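Local structure of putative uncharacterized protein (Enterobacter cloacae, 4HFK) at the interface of chains A and B. The protein inhibits the type VI secretion amidase effector Tae4 as its immunity protein, Tai4, and so protects the bacterium from this toxin. Residues are numbered along the deposited sequence; one frame, centred on the assembly and turned at random. Chains: chain A/B, Putative uncharacterized protein.

Contact 1: the interface of chains A and B. Residues chain A 20-21, 24, 80; chain B 20-21, 24, 33, 80.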
# COMPACT_ATOMS: atom_id res chain seq x y z
N GLN A 20 -2.39 -4.03 -5.19
CA GLN A 20 -2.28 -2.71 -4.56
C GLN A 20 -1.09 -1.93 -5.11
O GLN A 20 -1.21 -0.76 -5.47
CB GLN A 20 -2.17 -2.84 -3.04
CG GLN A 20 -2.60 -1.57 -2.28
CD GLN A 20 -1.46 -0.91 -1.52
OE1 GLN A 20 -0.30 -1.25 -1.70
NE2 GLN A 20 -1.80 0.05 -0.65
N ASN A 21 0.07 -2.58 -5.16
CA ASN A 21 1.29 -1.92 -5.63
C ASN A 21 1.14 -1.48 -7.08
O ASN A 21 1.56 -0.39 -7.46
CB ASN A 21 2.50 -2.84 -5.49
CG ASN A 21 2.96 -3.01 -4.06
OD1 ASN A 21 3.99 -3.63 -3.81
ND2 ASN A 21 2.18 -2.48 -3.10
N ILE A 24 -1.06 1.60 -7.22
CA ILE A 24 -0.25 2.77 -6.86
C ILE A 24 0.55 3.26 -8.05
O ILE A 24 0.63 4.46 -8.30
CB ILE A 24 0.68 2.45 -5.68
CG1 ILE A 24 -0.15 2.24 -4.40
CG2 ILE A 24 1.68 3.58 -5.45
CD1 ILE A 24 0.62 1.69 -3.23
N ILE A 80 -4.87 6.44 -2.77
CA ILE A 80 -4.04 5.48 -2.05
C ILE A 80 -4.93 4.51 -1.29
O ILE A 80 -4.72 3.28 -1.32
CB ILE A 80 -3.06 6.19 -1.08
CG1 ILE A 80 -1.94 6.87 -1.87
CG2 ILE A 80 -2.49 5.20 -0.06
CD1 ILE A 80 -1.03 5.89 -2.62
N GLN B 20 1.03 1.49 6.39
CA GLN B 20 1.53 1.45 5.02
C GLN B 20 1.30 2.80 4.34
O GLN B 20 2.21 3.33 3.69
CB GLN B 20 0.88 0.34 4.19
CG GLN B 20 1.69 0.01 2.93
CD GLN B 20 0.89 0.08 1.66
OE1 GLN B 20 -0.12 0.78 1.58
NE2 GLN B 20 1.34 -0.65 0.63
N ASN B 21 0.10 3.33 4.50
CA ASN B 21 -0.21 4.65 3.94
C ASN B 21 0.73 5.75 4.47
O ASN B 21 1.25 6.55 3.69
CB ASN B 21 -1.67 5.03 4.22
CG ASN B 21 -2.67 4.24 3.39
OD1 ASN B 21 -3.85 4.57 3.37
ND2 ASN B 21 -2.21 3.17 2.72
N ILE B 24 4.05 5.38 2.89
CA ILE B 24 4.01 5.92 1.53
C ILE B 24 4.12 7.44 1.56
O ILE B 24 4.87 8.04 0.78
CB ILE B 24 2.74 5.51 0.78
CG1 ILE B 24 2.74 4.00 0.54
CG2 ILE B 24 2.65 6.23 -0.56
CD1 ILE B 24 1.45 3.48 -0.06
N LEU B 33 0.75 13.12 -4.17
CA LEU B 33 0.67 11.75 -3.66
C LEU B 33 0.88 11.68 -2.14
O LEU B 33 0.22 10.89 -1.46
CB LEU B 33 1.62 10.79 -4.39
CG LEU B 33 1.17 9.37 -4.04
CD1 LEU B 33 0.24 8.82 -5.10
CD2 LEU B 33 2.32 8.44 -3.78
N ILE B 80 8.03 1.09 -2.12
CA ILE B 80 6.62 0.73 -2.01
C ILE B 80 6.50 -0.67 -1.38
O ILE B 80 5.66 -0.91 -0.51
CB ILE B 80 5.91 0.80 -3.38
CG1 ILE B 80 5.73 2.25 -3.80
CG2 ILE B 80 4.57 0.06 -3.35
CD1 ILE B 80 4.81 3.06 -2.90
O HOH W 1 -4.56 2.05 1.27
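A:Ile80 and B:Ile80 each lay a gamma-methyl over the flat face of an asparagine carboxamide in the opposite chain, B:Asn21 and A:Asn21 respectively. A:Ile80 CG2 lies 3.6 Å from B:Asn21 CG, and B:Ile80 CG2 lies 3.5 Å from A:Asn21 CG; in both pairs the side chains run past each other in opposite directions. The isoleucine branch divides the work: CG2, anti to the backbone N (CG1 chi1 -73° in A:Ile80), takes the amide, while CD1 turns to apolar partners. A:Ile80 CD1 meets B:Leu33 CD1 at 4.0 Å, the two side chains crossing at about a right angle, and B:Ile80 CD1 touches A:Ile24 CG2. A:Ile24 and B:Ile24 point at each other tip to tip, their CD1 methyls 3.7 Å apart, and form the apolar centre of the patch. Beside them A:Gln20 and B:Gln20 arrive from opposite directions and pair through their carboxamides. A:Gln20 NE2 donates to B:Gln20 OE1 and B:Gln20 NE2 to A:Gln20 OE1, both at 2.9 Å, closing a reciprocal ring of two bonds. The ring is twisted, the amide planes standing 37° apart, and each donor is tilted from the carbonyl plane of its acceptor; even so, two fairly straight bonds limit rotation of both amides. Each glutamine chain bends at chi2 (-115° in A:Gln20), which turns its amide toward the partner. A water links the backbone O of A:Ile80 to B:Asn21 ND2, lying 3.0 Å from that amide nitrogen, so the asparagine combines a methyl contact with a polar bridge. The patch belongs to a two-fold symmetric interface between the two Tai4 copies of the deposited assembly, possibly a biological pair: helices 11-27 supply A:Gln20, A:Asn21, A:Ile24 and B:Gln20, B:Asn21, B:Ile24, helices 79-87 bring A:Ile80 and B:Ile80 alongside, and helix 31-47 of chain B adds B:Leu33 at the margin.

Contact 2: the interface of chains A and B. Residues chain A 4, 9, 17, 44; chain B 84-85, 88.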
# COMPACT_ATOMS: atom_id res chain seq x y z
N PRO A 4 10.04 -8.34 7.68
CA PRO A 4 9.60 -9.71 7.38
C PRO A 4 9.96 -10.11 5.95
O PRO A 4 10.02 -9.26 5.05
CB PRO A 4 8.07 -9.62 7.53
CG PRO A 4 7.75 -8.19 7.25
CD PRO A 4 8.90 -7.42 7.86
N PHE A 9 4.15 -13.94 4.09
CA PHE A 9 2.78 -13.53 3.77
C PHE A 9 2.03 -14.73 3.19
O PHE A 9 2.64 -15.66 2.67
CB PHE A 9 2.77 -12.39 2.75
CG PHE A 9 3.33 -11.09 3.28
CD1 PHE A 9 2.49 -10.04 3.60
CD2 PHE A 9 4.70 -10.92 3.45
CE1 PHE A 9 2.99 -8.84 4.10
CE2 PHE A 9 5.21 -9.72 3.94
CZ PHE A 9 4.36 -8.68 4.26
N ASN A 17 -1.30 -7.62 -2.47
CA ASN A 17 -0.22 -6.64 -2.48
C ASN A 17 0.27 -6.36 -3.90
O ASN A 17 0.58 -5.21 -4.23
CB ASN A 17 0.91 -7.09 -1.55
CG ASN A 17 0.45 -7.15 -0.09
OD1 ASN A 17 -0.58 -6.56 0.26
ND2 ASN A 17 1.19 -7.87 0.76
N TRP A 44 6.19 -9.27 -5.62
CA TRP A 44 5.01 -10.05 -5.23
C TRP A 44 4.67 -11.05 -6.33
O TRP A 44 4.24 -12.17 -6.05
CB TRP A 44 3.81 -9.13 -4.97
CG TRP A 44 4.00 -8.15 -3.83
CD1 TRP A 44 4.07 -6.78 -3.93
CD2 TRP A 44 4.15 -8.46 -2.44
NE1 TRP A 44 4.24 -6.23 -2.68
CE2 TRP A 44 4.30 -7.24 -1.75
CE3 TRP A 44 4.16 -9.65 -1.71
CZ2 TRP A 44 4.46 -7.17 -0.35
CZ3 TRP A 44 4.33 -9.59 -0.32
CH2 TRP A 44 4.48 -8.36 0.34
N THR B 84 5.00 -1.93 2.81
CA THR B 84 4.18 -3.07 3.21
C THR B 84 4.90 -3.93 4.24
O THR B 84 4.29 -4.40 5.20
CB THR B 84 3.77 -3.93 2.00
OG1 THR B 84 2.96 -3.15 1.11
CG2 THR B 84 2.96 -5.15 2.44
N LEU B 85 6.20 -4.15 4.03
CA LEU B 85 6.98 -4.97 4.96
C LEU B 85 7.00 -4.32 6.34
O LEU B 85 6.85 -5.00 7.37
CB LEU B 85 8.41 -5.16 4.43
CG LEU B 85 8.56 -5.80 3.05
CD1 LEU B 85 10.03 -6.00 2.70
CD2 LEU B 85 7.81 -7.13 3.00
N ASN B 88 3.83 -4.79 8.32
CA ASN B 88 3.72 -6.17 8.80
C ASN B 88 4.91 -6.64 9.62
O ASN B 88 5.07 -7.85 9.84
CB ASN B 88 3.51 -7.10 7.60
CG ASN B 88 2.17 -6.90 6.96
OD1 ASN B 88 1.17 -7.46 7.42
ND2 ASN B 88 2.12 -6.07 5.92
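A:Phe9 rests ring carbon CE1 over the face of the B:Asn88 carboxamide, with A:Phe9 CE1 3.6 Å from the amide carbon B:Asn88 CG. Ring and amide planes stand 72° apart, a steeply inclined meeting rather than a parallel stack. The amide is steadied from its own chain: B:Asn88 ND2 donates to the backbone O of B:Thr84 at 2.8 Å, a nearly straight bond (163° at H) that restrains its rotation. On the other side of the ring tip, A:Phe9 CE2 touches B:Leu85 CD2 at 3.8 Å, and these side chains cross at about a right angle. A:Phe9 is itself backed by A:Trp44: the indole edge abuts the phenyl ring, CH2 lying over the centre of one phenyl face. A:Asn17 CB in turn covers a face of the indole. B:Thr84 enters with its methyl: CG2, anti to the backbone N while OG1 lies beside it (chi1 -63°), reaches A:Trp44 CZ2 at 3.8 Å and A:Asn17 ND2 at 3.6 Å. Farther out, A:Pro4 sets ring carbons CG and CD against the backbone O of B:Leu85, which lies 3.3 Å from A:Pro4 CG. The site joins the N-terminal segment and two helices of one chain to the end of helix 79-87 of the other and the loop position B:Asn88 that follows, and may contribute to holding the two Tai4 copies together, if the pair of the deposited assembly is biological.

The C-alpha centres of contact 1 and contact 2 are about 12 Å apart, and both belong to the same two-fold interface. Helix 79-87 of chain B connects them, carrying B:Ile80 into contact 1 and, about one turn later, B:Thr84 and B:Leu85 into contact 2; helix 11-27 of chain A likewise serves both, through A:Gln20, A:Asn21 and A:Ile24 and through A:Asn17. Contact 1 includes self-paired glutamines and isoleucines near the two-fold axis, whereas contact 2 joins unlike segments and recurs with the chains exchanged. The assembly also holds two other protein chains, presumably Tae4; the structure alone does not show whether the Tai4 pair is the biological one.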